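Local coordinates for putative O-acetylhomoserine (Thiol)-lyase (Campylobacter jejuni, PDB 4OC9), which is a trans-sulfuration-family enzyme that probably uses pyridoxal 5'-phosphate to make homocysteine from O-acetylhomoserine and sulfide, at residues D[189-192]-D[193-196]; D[325-328]-D[329-333]. All blocks are in the same frame, centred on the assembly; numbering follows the deposited sequence.

Contact 1 and contact 2 are two local contacts of one chain, a 3-10 turn and a short helix, their centres about 14 Å apart, and they touch each other directly. Contact 1 is a short 3-10 turn between strands 177-181 and 199-203 of the seven-stranded sheet; contact 2 is the short helix 327-333 with the two residues that lead into it, and it follows strand 315-317 of the five-stranded sheet. They meet at Tyr333: Leu190 CD1 lies 3.2 Å from Tyr333 O, and the ring of His195 packs edge-to-face with that of Tyr333, His195 NE2 being 3.6 Å from Tyr333 CD1. Lys206, the lysine that carries the pyridoxal phosphate, follows strand 199-203; neither contact includes it.

Contact 1 of 2, residues D[189-192]-D[193-196]; sequences LLQP and FKHG
Gln191 and Lys194 run side by side across a 3-10 turn, in the connection between strands 177-181 and 199-203 of the large sheet of this PLP-dependent fold. Lys194 CD packs 3.8 Å from Gln191 CB, and further out Lys194 NZ makes a weak, long hydrogen bond of 3.5 Å to Gln191 OE1. A water bridges the same two atoms, donating to Gln191 OE1 and accepting from Lys194 NZ at 2.9 Å. The glutamine chain folds at chi2 (77°), which brings its amide round to the lysine end, while Lys194 stays extended beyond CG. On the other side of the amide, Gln191 NE2 reaches Pro187 O in a weak hydrogen bond.

Beneath these side chains the backbone turns through two successive i to i+3 bonds. Lys194 N donates to Gln191 O at 2.9 Å, and His195 N to Pro192 O at 2.8 Å. Gly196 N then bonds to Phe193 O, and glycine suits the positive phi (89°) there. Further out, Pro192 and Phe193 both pack on Ile200 of strand 199-203 and on Glu73 of helix 60-73, tying the turn to the sheet. The His195 ring has Lys194 CB 4.0 Å above one face, offset toward the rim, and His195 CD2 lies 3.8 Å from Gln191 O.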
ATOM      1  N   LEU D 189      -3.023  28.639  -5.236  1.00 11.89           N
ATOM      2  CA  LEU D 189      -3.891  29.790  -5.468  1.00 11.79           C
ATOM      3  C   LEU D 189      -3.557  30.936  -4.547  1.00 12.20           C
ATOM      4  O   LEU D 189      -3.871  32.068  -4.835  1.00 12.67           O
ATOM      5  CB  LEU D 189      -5.355  29.399  -5.298  1.00 11.46           C
ATOM      6  CG  LEU D 189      -5.776  28.233  -6.227  1.00 11.31           C
ATOM      7  CD1 LEU D 189      -7.257  27.934  -6.053  1.00 11.29           C
ATOM      8  CD2 LEU D 189      -5.482  28.570  -7.682  1.00 11.11           C
ATOM      9  N   LEU D 190      -2.877  30.635  -3.446  1.00 14.10           N
ATOM     10  CA  LEU D 190      -2.521  31.627  -2.471  1.00 15.42           C
ATOM     11  C   LEU D 190      -1.280  31.240  -1.681  1.00 16.73           C
ATOM     12  O   LEU D 190      -1.143  30.092  -1.242  1.00 17.21           O
ATOM     13  CB  LEU D 190      -3.703  31.817  -1.517  1.00 17.21           C
ATOM     14  CG  LEU D 190      -3.519  32.857  -0.425  1.00 17.95           C
ATOM     15  CD1 LEU D 190      -3.278  34.216  -1.050  1.00 22.00           C
ATOM     16  CD2 LEU D 190      -4.758  32.921   0.417  1.00 20.54           C
ATOM     17  N   GLN D 191      -0.402  32.211  -1.443  1.00 17.30           N
ATOM     18  CA  GLN D 191       0.838  31.962  -0.713  1.00 20.25           C
ATOM     19  C   GLN D 191       0.895  32.823   0.541  1.00 15.65           C
ATOM     20  O   GLN D 191       1.473  33.888   0.531  1.00 16.03           O
ATOM     21  CB  GLN D 191       2.038  32.295  -1.594  1.00 26.24           C
ATOM     22  CG  GLN D 191       2.091  31.633  -2.968  1.00 34.20           C
ATOM     23  CD  GLN D 191       1.153  32.252  -4.037  1.00 44.89           C
ATOM     24  OE1 GLN D 191       0.842  33.459  -4.030  1.00 42.91           O
ATOM     25  NE2 GLN D 191       0.736  31.412  -4.987  1.00 44.27           N
ATOM     26  N   PRO D 192       0.299  32.361   1.636  1.00 14.48           N
ATOM     27  CA  PRO D 192       0.304  33.190   2.840  1.00 13.94           C
ATOM     28  C   PRO D 192       1.668  33.704   3.272  1.00 15.16           C
ATOM     29  O   PRO D 192       1.750  34.822   3.816  1.00 19.61           O
ATOM     30  CB  PRO D 192      -0.296  32.279   3.897  1.00 13.61           C
ATOM     31  CG  PRO D 192      -1.173  31.354   3.123  1.00 13.77           C
ATOM     32  CD  PRO D 192      -0.446  31.107   1.833  1.00 13.33           C
ATOM     33  N   PHE D 193       2.734  32.954   3.050  1.00 15.05           N
ATOM     34  CA  PHE D 193       4.051  33.458   3.452  1.00 16.10           C
ATOM     35  C   PHE D 193       4.406  34.795   2.810  1.00 16.65           C
ATOM     36  O   PHE D 193       5.116  35.609   3.415  1.00 17.16           O
ATOM     37  CB  PHE D 193       5.199  32.473   3.254  1.00 16.69           C
ATOM     38  CG  PHE D 193       5.058  31.226   4.056  1.00 18.57           C
ATOM     39  CD1 PHE D 193       4.775  31.301   5.413  1.00 18.25           C
ATOM     40  CD2 PHE D 193       5.415  30.004   3.518  1.00 20.14           C
ATOM     41  CE1 PHE D 193       4.696  30.171   6.184  1.00 19.91           C
ATOM     42  CE2 PHE D 193       5.380  28.863   4.306  1.00 21.25           C
ATOM     43  CZ  PHE D 193       5.016  28.944   5.636  1.00 19.93           C
ATOM     44  N   LYS D 194       3.955  35.013   1.586  1.00 17.24           N
ATOM     45  CA  LYS D 194       4.197  36.266   0.915  1.00 18.94           C
ATOM     46  C   LYS D 194       3.639  37.412   1.684  1.00 20.13           C
ATOM     47  O   LYS D 194       4.139  38.526   1.556  1.00 24.21           O
ATOM     48  CB  LYS D 194       3.557  36.305  -0.446  1.00 22.11           C
ATOM     49  CG  LYS D 194       4.394  35.736  -1.557  1.00 24.49           C
ATOM     50  CD  LYS D 194       3.497  35.627  -2.764  1.00 35.33           C
ATOM     51  CE  LYS D 194       4.330  35.307  -4.001  1.00 37.40           C
ATOM     52  NZ  LYS D 194       3.491  35.338  -5.223  1.00 40.30           N
ATOM     53  N   HIS D 195       2.628  37.159   2.511  1.00 17.22           N
ATOM     54  CA  HIS D 195       2.051  38.231   3.262  1.00 15.70           C
ATOM     55  C   HIS D 195       2.341  38.305   4.726  1.00 16.07           C
ATOM     56  O   HIS D 195       1.556  38.852   5.503  1.00 13.03           O
ATOM     57  CB  HIS D 195       0.567  38.249   2.994  1.00 16.29           C
ATOM     58  CG  HIS D 195       0.272  38.249   1.533  1.00 14.32           C
ATOM     59  ND1 HIS D 195       0.447  39.357   0.750  1.00 13.91           N
ATOM     60  CD2 HIS D 195      -0.152  37.267   0.716  1.00 14.89           C
ATOM     61  CE1 HIS D 195       0.132  39.058  -0.495  1.00 14.32           C
ATOM     62  NE2 HIS D 195      -0.252  37.801  -0.537  1.00 13.71           N
ATOM     63  N   GLY D 196       3.493  37.765   5.109  1.00 17.68           N
ATOM     64  CA  GLY D 196       3.924  37.802   6.505  1.00 18.94           C
ATOM     65  C   GLY D 196       3.519  36.686   7.458  1.00 20.90           C
ATOM     66  O   GLY D 196       3.835  36.753   8.648  1.00 18.83           O
TER
HETATM   67  O   HOH W   1       0.771  36.339  -4.811  1.00 25.65           O

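Contact 2 of 2, residues D[325-328]-D[329-333]; sequences AYHN and LFKKY
Phe330 N donates to Tyr326 O at 2.9 Å, the opening backbone bond of helix 327-333, with Tyr326 at the N-cap position. The next two i to i+4 bonds follow in step: Lys331 N to His327 O at 3.0 Å, the straightest of the three (167° at the hydrogen), and Lys332 N to Asn328 O at 2.9 Å. A water extends this first turn backwards, donating to Ala325 O and accepting from Leu329 N at 3.1 Å, and so bridges the residue before the cap to an early helical N-H.

Among the side chains, His327 and Lys331 lie alongside one another, pointing the same way. Lys331 bends at chi2 (-63°), which lays its chain against the imidazole: CG sits over one ring face and CE comes within 3.6 Å of His327 NE2. Their polar ends have separate partners, His327 ND1 bonding to Pro319 O and Lys331 NZ to Asn337 OD1.

The apolar contact is on another side of the helix, where Leu329 CD1 approaches the edge of the Tyr326 ring, 4.0 Å from its CD1. The hydroxyl of that buried tyrosine is hydrogen-bonded to Asp133 OD2 and Lys107 NZ. Phe330 turns into the protein, against Phe334, Ile161 and Ala339.

Since Pro319 O can only accept, His327 ND1 carries a hydrogen. Lys331 thus meets His327 through its methylenes, with NZ 4.7 Å from NE2; the ammonium, directed to Asn337, would probably disfavour protonation of the imidazole somewhat.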
ATOM      1  N   ALA D 325     -19.163  39.648  -0.662  1.00 15.48           N
ATOM      2  CA  ALA D 325     -18.468  40.519   0.292  1.00 16.23           C
ATOM      3  C   ALA D 325     -16.941  40.339   0.336  1.00 15.59           C
ATOM      4  O   ALA D 325     -16.238  41.220   0.795  1.00 16.71           O
ATOM      5  CB  ALA D 325     -19.035  40.299   1.689  1.00 16.70           C
ATOM      6  N   TYR D 326     -16.456  39.194  -0.111  1.00 15.20           N
ATOM      7  CA  TYR D 326     -15.048  38.951  -0.107  1.00 14.35           C
ATOM      8  C   TYR D 326     -14.432  39.073  -1.484  1.00 13.62           C
ATOM      9  O   TYR D 326     -13.263  38.775  -1.651  1.00 13.68           O
ATOM     10  CB  TYR D 326     -14.781  37.568   0.511  1.00 15.28           C
ATOM     11  CG  TYR D 326     -15.287  37.517   1.925  1.00 15.19           C
ATOM     12  CD1 TYR D 326     -14.571  38.109   2.949  1.00 15.42           C
ATOM     13  CD2 TYR D 326     -16.489  36.891   2.248  1.00 15.75           C
ATOM     14  CE1 TYR D 326     -15.051  38.106   4.251  1.00 15.79           C
ATOM     15  CE2 TYR D 326     -16.974  36.881   3.560  1.00 15.59           C
ATOM     16  CZ  TYR D 326     -16.249  37.486   4.548  1.00 14.89           C
ATOM     17  OH  TYR D 326     -16.693  37.450   5.837  1.00 16.01           O
ATOM     18  N   HIS D 327     -15.199  39.555  -2.453  1.00 13.50           N
ATOM     19  CA  HIS D 327     -14.718  39.686  -3.838  1.00 15.12           C
ATOM     20  C   HIS D 327     -13.461  40.556  -3.990  1.00 14.99           C
ATOM     21  O   HIS D 327     -12.542  40.178  -4.713  1.00 14.22           O
ATOM     22  CB  HIS D 327     -15.859  40.126  -4.775  1.00 15.00           C
ATOM     23  CG  HIS D 327     -15.481  40.148  -6.226  1.00 15.09           C
ATOM     24  ND1 HIS D 327     -15.499  39.022  -7.019  1.00 15.21           N
ATOM     25  CD2 HIS D 327     -15.137  41.176  -7.042  1.00 14.58           C
ATOM     26  CE1 HIS D 327     -15.170  39.351  -8.259  1.00 14.63           C
ATOM     27  NE2 HIS D 327     -14.933  40.652  -8.295  1.00 14.44           N
ATOM     28  N   ASN D 328     -13.431  41.712  -3.337  1.00 16.66           N
ATOM     29  CA  ASN D 328     -12.243  42.594  -3.387  1.00 16.37           C
ATOM     30  C   ASN D 328     -11.010  41.944  -2.750  1.00 15.55           C
ATOM     31  O   ASN D 328      -9.905  42.059  -3.265  1.00 14.22           O
ATOM     32  CB  ASN D 328     -12.516  43.944  -2.739  1.00 15.50           C
ATOM     33  CG  ASN D 328     -13.414  44.814  -3.582  1.00 16.05           C
ATOM     34  OD1 ASN D 328     -13.505  44.644  -4.800  1.00 15.10           O
ATOM     35  ND2 ASN D 328     -14.055  45.783  -2.947  1.00 16.79           N
ATOM     36  N   LEU D 329     -11.210  41.271  -1.622  1.00 16.16           N
ATOM     37  CA  LEU D 329     -10.113  40.559  -0.957  1.00 16.76           C
ATOM     38  C   LEU D 329      -9.641  39.424  -1.896  1.00 15.83           C
ATOM     39  O   LEU D 329      -8.451  39.109  -1.946  1.00 14.71           O
ATOM     40  CB  LEU D 329     -10.548  40.018   0.400  1.00 18.23           C
ATOM     41  CG  LEU D 329     -10.765  41.128   1.428  1.00 18.84           C
ATOM     42  CD1 LEU D 329     -11.475  40.682   2.686  1.00 18.86           C
ATOM     43  CD2 LEU D 329      -9.403  41.721   1.766  1.00 21.06           C
ATOM     44  N   PHE D 330     -10.579  38.820  -2.621  1.00 13.28           N
ATOM     45  CA  PHE D 330     -10.244  37.758  -3.548  1.00 12.45           C
ATOM     46  C   PHE D 330      -9.321  38.299  -4.621  1.00 13.07           C
ATOM     47  O   PHE D 330      -8.262  37.742  -4.873  1.00 11.81           O
ATOM     48  CB  PHE D 330     -11.513  37.152  -4.161  1.00 11.69           C
ATOM     49  CG  PHE D 330     -11.249  36.305  -5.367  1.00 10.27           C
ATOM     50  CD1 PHE D 330     -10.591  35.107  -5.264  1.00 10.25           C
ATOM     51  CD2 PHE D 330     -11.745  36.678  -6.602  1.00 10.60           C
ATOM     52  CE1 PHE D 330     -10.375  34.310  -6.390  1.00 10.37           C
ATOM     53  CE2 PHE D 330     -11.564  35.878  -7.727  1.00  9.69           C
ATOM     54  CZ  PHE D 330     -10.881  34.699  -7.618  1.00  9.70           C
ATOM     55  N   LYS D 331      -9.740  39.386  -5.258  1.00 13.54           N
ATOM     56  CA  LYS D 331      -8.930  40.011  -6.305  1.00 15.15           C
ATOM     57  C   LYS D 331      -7.577  40.464  -5.765  1.00 15.49           C
ATOM     58  O   LYS D 331      -6.588  40.463  -6.468  1.00 15.85           O
ATOM     59  CB  LYS D 331      -9.655  41.218  -6.930  1.00 15.62           C
ATOM     60  CG  LYS D 331     -10.914  40.898  -7.740  1.00 16.27           C
ATOM     61  CD  LYS D 331     -10.585  40.041  -8.958  1.00 16.85           C
ATOM     62  CE  LYS D 331     -11.818  39.756  -9.795  1.00 16.80           C
ATOM     63  NZ  LYS D 331     -11.531  39.000 -11.029  1.00 17.06           N
ATOM     64  N   LYS D 332      -7.537  40.867  -4.510  1.00 17.35           N
ATOM     65  CA  LYS D 332      -6.290  41.338  -3.912  1.00 20.37           C
ATOM     66  C   LYS D 332      -5.260  40.246  -3.621  1.00 18.05           C
ATOM     67  O   LYS D 332      -4.080  40.422  -3.888  1.00 17.01           O
ATOM     68  CB  LYS D 332      -6.581  42.080  -2.618  1.00 22.07           C
ATOM     69  CG  LYS D 332      -5.344  42.660  -1.978  1.00 27.13           C
ATOM     70  CD  LYS D 332      -5.666  43.350  -0.664  1.00 36.90           C
ATOM     71  CE  LYS D 332      -4.405  43.901  -0.016  1.00 43.79           C
ATOM     72  NZ  LYS D 332      -4.678  44.484   1.327  1.00 52.91           N
ATOM     73  N   TYR D 333      -5.717  39.131  -3.088  1.00 17.19           N
ATOM     74  CA  TYR D 333      -4.805  38.040  -2.748  1.00 17.54           C
ATOM     75  C   TYR D 333      -4.671  36.842  -3.696  1.00 18.07           C
ATOM     76  O   TYR D 333      -3.673  36.123  -3.616  1.00 19.95           O
ATOM     77  CB  TYR D 333      -5.140  37.522  -1.381  1.00 16.42           C
ATOM     78  CG  TYR D 333      -4.910  38.521  -0.290  1.00 19.39           C
ATOM     79  CD1 TYR D 333      -3.636  38.741   0.195  1.00 21.63           C
ATOM     80  CD2 TYR D 333      -5.963  39.184   0.319  1.00 19.11           C
ATOM     81  CE1 TYR D 333      -3.404  39.649   1.204  1.00 21.86           C
ATOM     82  CE2 TYR D 333      -5.739  40.075   1.332  1.00 22.53           C
ATOM     83  CZ  TYR D 333      -4.449  40.303   1.782  1.00 22.63           C
ATOM     84  OH  TYR D 333      -4.227  41.201   2.831  1.00 21.01           O
TER
HETATM   85  O   HOH W   2     -13.863  41.921  -0.252  1.00  9.74           O